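Local coordinates for protein cysteine desulfurase (Stenotrophomonas maltophilia, PDB 6WCI) that probably removes sulfur from L-cysteine to yield L-alanine, using pyridoxal 5'-phosphate, and hands the sulfur to a carrier, at residues 319-324 and 402-407; 329-334 and 409-414; 356-361 and 395-400. One frame throughout, in Å; residues are numbered along the deposited sequence.

Interaction 1: residues 319-324 and 402-407; sequences ENVEAR and LAFYNT. With SO4 (sulfate ion), chain E.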
# COMPACT_ATOMS: atom_id res chain seq x y z
N GLU B 319 27.62 6.55 3.54
CA GLU B 319 28.79 7.18 2.93
C GLU B 319 29.63 6.15 2.18
O GLU B 319 30.18 6.44 1.11
CB GLU B 319 29.65 7.87 3.99
CG GLU B 319 29.07 9.16 4.53
CD GLU B 319 28.35 8.98 5.85
OE1 GLU B 319 27.92 7.84 6.16
OE2 GLU B 319 28.23 9.98 6.59
N ASN B 320 29.75 4.94 2.73
CA ASN B 320 30.51 3.90 2.05
C ASN B 320 29.84 3.50 0.74
O ASN B 320 30.52 3.23 -0.25
CB ASN B 320 30.67 2.68 2.96
CG ASN B 320 31.59 2.94 4.14
OD1 ASN B 320 32.61 3.62 4.01
ND2 ASN B 320 31.24 2.39 5.30
N VAL B 321 28.51 3.47 0.73
CA VAL B 321 27.78 3.14 -0.50
C VAL B 321 27.98 4.22 -1.55
O VAL B 321 28.21 3.93 -2.73
CB VAL B 321 26.29 2.94 -0.19
CG1 VAL B 321 25.47 3.04 -1.46
CG2 VAL B 321 26.05 1.59 0.46
N GLU B 322 27.87 5.49 -1.14
CA GLU B 322 28.05 6.59 -2.08
C GLU B 322 29.43 6.54 -2.72
O GLU B 322 29.58 6.75 -3.93
CB GLU B 322 27.83 7.92 -1.36
CG GLU B 322 28.30 9.13 -2.14
CD GLU B 322 28.05 10.43 -1.39
OE1 GLU B 322 27.67 10.37 -0.20
OE2 GLU B 322 28.24 11.50 -1.99
N ALA B 323 30.46 6.24 -1.92
CA ALA B 323 31.82 6.15 -2.45
C ALA B 323 31.94 4.97 -3.41
O ALA B 323 32.58 5.09 -4.46
CB ALA B 323 32.82 6.03 -1.31
N ARG B 324 31.32 3.84 -3.08
CA ARG B 324 31.39 2.67 -3.94
C ARG B 324 30.73 2.94 -5.29
O ARG B 324 31.30 2.66 -6.35
CB ARG B 324 30.73 1.48 -3.25
CG ARG B 324 30.39 0.33 -4.17
CD ARG B 324 31.63 -0.41 -4.63
NE ARG B 324 31.29 -1.70 -5.21
CZ ARG B 324 32.19 -2.56 -5.70
NH1 ARG B 324 33.47 -2.23 -5.68
NH2 ARG B 324 31.81 -3.72 -6.20
N LEU B 402 23.37 1.81 -11.75
CA LEU B 402 24.21 0.89 -11.01
C LEU B 402 23.90 0.97 -9.52
O LEU B 402 23.46 2.00 -9.01
CB LEU B 402 25.68 1.23 -11.25
CG LEU B 402 26.10 1.30 -12.73
CD1 LEU B 402 27.55 1.78 -12.90
CD2 LEU B 402 25.89 -0.05 -13.39
N ALA B 403 24.12 -0.14 -8.83
CA ALA B 403 24.01 -0.22 -7.38
C ALA B 403 25.32 -0.75 -6.81
O ALA B 403 26.17 -1.27 -7.54
CB ALA B 403 22.84 -1.10 -6.94
N PHE B 404 25.48 -0.60 -5.49
CA PHE B 404 26.74 -0.96 -4.85
C PHE B 404 27.07 -2.44 -5.04
O PHE B 404 28.26 -2.81 -5.06
CB PHE B 404 26.69 -0.60 -3.37
CG PHE B 404 25.56 -1.26 -2.62
CD1 PHE B 404 25.70 -2.55 -2.10
CD2 PHE B 404 24.36 -0.60 -2.43
CE1 PHE B 404 24.66 -3.15 -1.42
CE2 PHE B 404 23.31 -1.19 -1.75
CZ PHE B 404 23.46 -2.48 -1.24
N TYR B 405 26.06 -3.30 -5.19
CA TYR B 405 26.29 -4.73 -5.39
C TYR B 405 26.64 -5.09 -6.83
O TYR B 405 26.91 -6.25 -7.12
CB TYR B 405 25.07 -5.55 -4.94
CG TYR B 405 23.73 -5.03 -5.41
CD1 TYR B 405 23.33 -5.19 -6.72
CD2 TYR B 405 22.86 -4.41 -4.53
CE1 TYR B 405 22.10 -4.71 -7.16
CE2 TYR B 405 21.63 -3.92 -4.95
CZ TYR B 405 21.25 -4.08 -6.26
OH TYR B 405 20.02 -3.59 -6.69
N ASN B 406 26.62 -4.13 -7.75
CA ASN B 406 27.22 -4.37 -9.05
C ASN B 406 28.74 -4.35 -8.92
O ASN B 406 29.30 -3.93 -7.90
CB ASN B 406 26.76 -3.34 -10.07
CG ASN B 406 25.29 -3.45 -10.39
OD1 ASN B 406 24.52 -2.50 -10.22
ND2 ASN B 406 24.88 -4.63 -10.87
N THR B 407 29.42 -4.82 -9.96
CA THR B 407 30.87 -4.99 -9.93
C THR B 407 31.52 -4.33 -11.15
O THR B 407 30.86 -4.06 -12.16
CB THR B 407 31.27 -6.47 -9.89
OG1 THR B 407 30.96 -7.08 -11.15
CG2 THR B 407 30.52 -7.20 -8.78
S SO4 E . 34.61 -5.37 -7.89
O1 SO4 E . 33.94 -6.27 -6.96
O2 SO4 E . 33.65 -4.39 -8.40
O3 SO4 E . 35.15 -6.13 -9.02
O4 SO4 E . 35.66 -4.68 -7.15

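Interaction 2: residues 329-334 and 409-414; sequences LAHFTE and AEIERF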
# COMPACT_ATOMS: atom_id res chain seq x y z
N LEU B 329 30.36 4.38 -11.04
CA LEU B 329 29.95 5.38 -12.02
C LEU B 329 31.13 5.85 -12.85
O LEU B 329 31.08 5.86 -14.09
CB LEU B 329 29.28 6.57 -11.33
CG LEU B 329 29.05 7.74 -12.28
CD1 LEU B 329 28.10 7.34 -13.39
CD2 LEU B 329 28.57 9.02 -11.58
N ALA B 330 32.23 6.23 -12.18
CA ALA B 330 33.39 6.76 -12.89
C ALA B 330 33.96 5.73 -13.86
O ALA B 330 34.31 6.07 -15.00
CB ALA B 330 34.45 7.21 -11.89
N HIS B 331 34.07 4.47 -13.43
CA HIS B 331 34.52 3.42 -14.34
C HIS B 331 33.54 3.27 -15.50
O HIS B 331 33.94 3.24 -16.67
CB HIS B 331 34.69 2.10 -13.58
CG HIS B 331 35.09 0.94 -14.45
ND1 HIS B 331 35.02 -0.37 -14.01
CD2 HIS B 331 35.55 0.88 -15.72
CE1 HIS B 331 35.42 -1.18 -14.97
NE2 HIS B 331 35.75 -0.45 -16.02
N PHE B 332 32.24 3.19 -15.19
CA PHE B 332 31.24 2.99 -16.24
C PHE B 332 31.19 4.18 -17.19
O PHE B 332 30.97 4.01 -18.39
CB PHE B 332 29.87 2.76 -15.60
CG PHE B 332 28.76 2.55 -16.60
CD1 PHE B 332 28.09 3.62 -17.16
CD2 PHE B 332 28.39 1.27 -16.97
CE1 PHE B 332 27.07 3.42 -18.08
CE2 PHE B 332 27.37 1.07 -17.88
CZ PHE B 332 26.71 2.13 -18.43
N THR B 333 31.35 5.40 -16.66
CA THR B 333 31.26 6.58 -17.51
C THR B 333 32.51 6.73 -18.37
O THR B 333 32.42 7.07 -19.56
CB THR B 333 31.05 7.84 -16.67
OG1 THR B 333 29.80 7.75 -15.96
CG2 THR B 333 31.05 9.09 -17.55
N GLU B 334 33.69 6.47 -17.80
CA GLU B 334 34.93 6.58 -18.56
C GLU B 334 34.93 5.61 -19.74
O GLU B 334 35.27 5.98 -20.86
CB GLU B 334 36.13 6.33 -17.64
CG GLU B 334 37.48 6.61 -18.28
CD GLU B 334 38.64 6.37 -17.33
OE1 GLU B 334 38.43 5.70 -16.30
OE2 GLU B 334 39.76 6.84 -17.61
N ALA B 409 33.68 -5.89 -12.95
CA ALA B 409 33.64 -6.94 -13.95
C ALA B 409 32.35 -6.87 -14.77
O ALA B 409 32.38 -6.98 -16.00
CB ALA B 409 33.78 -8.30 -13.28
N GLU B 410 31.21 -6.70 -14.10
CA GLU B 410 29.95 -6.53 -14.83
C GLU B 410 30.01 -5.34 -15.77
O GLU B 410 29.50 -5.41 -16.89
CB GLU B 410 28.78 -6.37 -13.85
CG GLU B 410 28.29 -7.67 -13.23
CD GLU B 410 27.23 -7.39 -12.19
OE1 GLU B 410 27.19 -6.23 -11.72
OE2 GLU B 410 26.44 -8.30 -11.86
N ILE B 411 30.59 -4.23 -15.31
CA ILE B 411 30.76 -3.06 -16.17
C ILE B 411 31.48 -3.45 -17.46
O ILE B 411 31.05 -3.09 -18.56
CB ILE B 411 31.52 -1.94 -15.44
CG1 ILE B 411 30.64 -1.33 -14.33
CG2 ILE B 411 31.96 -0.84 -16.42
CD1 ILE B 411 31.40 -0.44 -13.37
N GLU B 412 32.56 -4.23 -17.34
CA GLU B 412 33.31 -4.62 -18.53
C GLU B 412 32.49 -5.57 -19.40
O GLU B 412 32.46 -5.42 -20.63
CB GLU B 412 34.65 -5.25 -18.14
CG GLU B 412 35.63 -4.29 -17.46
CD GLU B 412 36.11 -3.17 -18.39
OE1 GLU B 412 36.54 -2.11 -17.88
OE2 GLU B 412 36.06 -3.34 -19.62
N ARG B 413 31.81 -6.55 -18.78
CA ARG B 413 30.91 -7.43 -19.52
C ARG B 413 29.83 -6.63 -20.25
O ARG B 413 29.42 -6.99 -21.36
CB ARG B 413 30.25 -8.43 -18.57
CG ARG B 413 31.19 -9.40 -17.89
CD ARG B 413 30.40 -10.48 -17.15
NE ARG B 413 29.39 -11.07 -18.01
CZ ARG B 413 29.64 -12.03 -18.90
NH1 ARG B 413 30.87 -12.50 -19.02
NH2 ARG B 413 28.66 -12.52 -19.65
N PHE B 414 29.35 -5.55 -19.62
CA PHE B 414 28.33 -4.71 -20.24
C PHE B 414 28.86 -4.08 -21.53
O PHE B 414 28.20 -4.11 -22.58
CB PHE B 414 27.89 -3.63 -19.25
CG PHE B 414 26.97 -2.60 -19.82
CD1 PHE B 414 27.46 -1.50 -20.53
CD2 PHE B 414 25.59 -2.70 -19.64
CE1 PHE B 414 26.60 -0.55 -21.05
CE2 PHE B 414 24.73 -1.76 -20.16
CZ PHE B 414 25.23 -0.68 -20.86

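Interaction 3: residues 356-361 and 395-400; sequences SFLIDG and AATCRA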
# COMPACT_ATOMS: atom_id res chain seq x y z
N SER B 356 21.82 7.89 -18.37
CA SER B 356 20.93 7.82 -19.52
C SER B 356 21.70 8.27 -20.75
O SER B 356 22.39 9.29 -20.71
CB SER B 356 19.69 8.70 -19.31
OG SER B 356 18.85 8.20 -18.27
N PHE B 357 21.61 7.50 -21.84
CA PHE B 357 22.45 7.78 -23.00
C PHE B 357 21.72 7.42 -24.29
O PHE B 357 20.76 6.65 -24.30
CB PHE B 357 23.78 7.03 -22.93
CG PHE B 357 23.64 5.53 -23.00
CD1 PHE B 357 23.41 4.79 -21.86
CD2 PHE B 357 23.75 4.86 -24.21
CE1 PHE B 357 23.27 3.41 -21.92
CE2 PHE B 357 23.61 3.49 -24.28
CZ PHE B 357 23.38 2.76 -23.13
N LEU B 358 22.22 8.00 -25.38
CA LEU B 358 21.78 7.68 -26.73
C LEU B 358 23.00 7.36 -27.57
O LEU B 358 24.13 7.72 -27.23
CB LEU B 358 21.00 8.84 -27.37
CG LEU B 358 19.56 9.09 -26.93
CD1 LEU B 358 18.98 10.23 -27.74
CD2 LEU B 358 18.73 7.84 -27.13
N ILE B 359 22.77 6.67 -28.69
CA ILE B 359 23.83 6.40 -29.66
C ILE B 359 23.29 6.68 -31.06
O ILE B 359 22.15 6.33 -31.37
CB ILE B 359 24.35 4.95 -29.55
CG1 ILE B 359 24.87 4.68 -28.13
CG2 ILE B 359 25.46 4.70 -30.55
CD1 ILE B 359 25.20 3.23 -27.85
N ASP B 360 24.11 7.33 -31.88
CA ASP B 360 23.73 7.65 -33.26
C ASP B 360 23.48 6.38 -34.06
O ASP B 360 24.34 5.49 -34.14
CB ASP B 360 24.82 8.47 -33.94
CG ASP B 360 24.56 9.96 -33.87
OD1 ASP B 360 23.38 10.37 -33.85
OD2 ASP B 360 25.55 10.73 -33.84
N GLY B 361 22.31 6.30 -34.70
CA GLY B 361 21.94 5.14 -35.48
C GLY B 361 21.28 4.04 -34.69
O GLY B 361 20.84 3.05 -35.30
N ALA B 395 13.10 11.19 -28.05
CA ALA B 395 11.90 10.43 -27.74
C ALA B 395 12.15 9.36 -26.69
O ALA B 395 11.18 8.84 -26.12
CB ALA B 395 11.35 9.77 -29.01
N ALA B 396 13.41 9.03 -26.42
CA ALA B 396 13.74 7.97 -25.47
C ALA B 396 15.23 8.03 -25.19
O ALA B 396 15.99 8.69 -25.91
CB ALA B 396 13.35 6.59 -26.00
N THR B 397 15.64 7.35 -24.12
CA THR B 397 17.04 7.12 -23.82
C THR B 397 17.19 5.70 -23.32
O THR B 397 16.21 5.05 -22.92
CB THR B 397 17.60 8.08 -22.76
OG1 THR B 397 16.97 7.81 -21.50
CG2 THR B 397 17.38 9.54 -23.15
N CYS B 398 18.42 5.20 -23.36
CA CYS B 398 18.76 3.95 -22.72
C CYS B 398 19.41 4.27 -21.38
O CYS B 398 20.29 5.12 -21.31
CB CYS B 398 19.69 3.11 -23.59
SG CYS B 398 19.80 1.39 -23.05
N ARG B 399 18.95 3.61 -20.32
CA ARG B 399 19.37 3.98 -18.98
C ARG B 399 19.97 2.79 -18.27
O ARG B 399 19.28 1.78 -18.05
CB ARG B 399 18.21 4.55 -18.16
CG ARG B 399 18.66 5.09 -16.82
CD ARG B 399 17.47 5.43 -15.92
NE ARG B 399 16.67 4.24 -15.63
CZ ARG B 399 15.55 4.26 -14.91
NH1 ARG B 399 15.10 5.40 -14.40
NH2 ARG B 399 14.87 3.13 -14.70
N ALA B 400 21.24 2.90 -17.92
CA ALA B 400 21.90 1.95 -17.03
C ALA B 400 22.03 2.61 -15.67
O ALA B 400 22.46 3.76 -15.58
CB ALA B 400 23.27 1.55 -17.57

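Interaction 1: residues 319-324 and 402-407
Arg324 NH2 is the polar atom that ties this contact together: it donates to the sulfate O2 at 2.9 Å and, weakly, to the backbone O of Asn406 at 3.0 Å, both bonds being bent (N-H...O angles 133° and 132°). A further bond from NH2 to the sulfate O1 is long and weak. The site joins helix 318-336 to the loop between strand 397-401 and helix 408-422, within the C-terminal part of a class-V aminotransferase fold. Arg324 NE makes a much straighter bond, reaching Phe404 O at 3.2 Å; the oxygen is met on a lone pair and lies nearly in the guanidinium plane. Together the two donors hold carbonyls of a type I turn running from Ala403 to Asn406. CG of Arg324, anti to its backbone N (chi1 163°), packs at 3.9 Å against Phe404 CB, and the two side chains cross at about a right angle. One turn earlier, Val321 CG1 lies 3.9 Å from Phe404 CD2, approaching the ring obliquely. Trp26 adds a cation-pi partner to Arg324. The sulfate, probably from the crystallisation liquor, also accepts from His408 N, at the start of helix 408-422, whose N-cap is Thr407 with OG1 bonded to Glu410 N. Inside the turn, Asn406 OD1 receives the N-H of Ala403 on a lone pair, in the plane of its amide, at 2.8 Å.

Interaction 2: residues 329-334 and 409-414
The segments 329-334 and 409-414 are helical and run nearly parallel, their axes 10.0 Å apart and crossing at -17°, with Phe332 and Ile411 nearest in the backbone (CA to CA 6.1 Å). Between them Ile411 lies against His331: its CG2 methyl sits over the centre of the imidazole face, 3.8 Å from the ring centroid, a CH-pi contact, while its CD1 comes within 3.7 Å of His331 ND1. His331 CG, anti to the backbone N (chi1 177°), carries the ring toward the other helix, where it lies alongside Ile411 with the two side chains pointing opposite ways. At the ring edge His331 NE2 donates to Glu412 OE1 at 2.6 Å; OE1 lies in the imidazole plane, while NE2 meets it on its anti side, well tilted out of the carboxylate plane. Glu412 was modelled in two conformers, so this bond holds for one of them. His331 ND1 is hydrogen-bonded to His408 ND1. Both helices pack on one face of the mixed sheet of the small domain, as in a two-layer alpha/beta arrangement: Phe332 touches Val355, and Phe414 touches Val376 and Val378. On that sheet-facing side the two phenyl rings meet obliquely, with centroids 5.2 Å apart and planes at 54°. Phe332 CE2 does the touching, lying over one face of the Phe414 ring toward its rim, 3.6 Å from Phe414 CE1.

Interaction 3: residues 356-361 and 395-400
One face of the Phe357 ring carries Cys398, whose CB lies over it, offset toward the rim and 4.0 Å from the centroid at 21° off the normal. Cys398 SG adds an oblique sulfur-aromatic contact at 4.6 Å from the same centroid. Phe357 CG stands between the backbone N and carbonyl carbon (chi1 65°), and the ring comes back toward the partner strand, its CZ approaching Cys398 CB to 3.7 Å. Leu367 of helix 364-373 and Leu342 also touch this side chain. In the backbone, Phe357 and Cys398 form an antiparallel hydrogen-bonded pair: Phe357 N donates to Cys398 O at 2.8 Å, and Cys398 N returns a bond to Phe357 O at 2.9 Å. The short strands diverge, at 134° between their directions, and the next pair, Ser356 with Arg399, is non-hydrogen-bonded. Its side chains lie on the other face of the sheet, where Ser356 OG comes to 3.4 Å from Arg399 CG. Ser356 OG is bonded to Val196 O, and Arg399 NH1 to Asn195 O, in the loop that follows strand 185-191 of the larger sheet. Thr397 OG1 is bonded to His383 NE2, next to the oxidised Cys384. The pairing belongs to the mixed sheet of the smaller domain of a fold-type I PLP enzyme, built mainly from the C-terminal part with two N-terminal strands, with helices packed on the Phe357 side and the larger domain meeting the Arg399 side.

Overall arrangement
Following the chain, helix 318-336 supplies the first segments of interactions 1 and 2, and strand 354-359 the first of interaction 3. The return begins with strand 397-401, which closes interaction 3; the loop at 402-407 then closes interaction 1, and helix 408-422 closes interaction 2. Interactions 1 and 2 therefore cross, and interaction 3 is nested in the loops of both. Their centres lie about 13 Å apart for 1 and 2, and about 16 Å for 2 and 3. Leu402 CD1 packs on Phe332 CB at 3.7 Å, and Phe332 CZ on Ala400 CB at 3.6 Å, making Phe332 the common neighbour that ties helix pair, loop and sheet together.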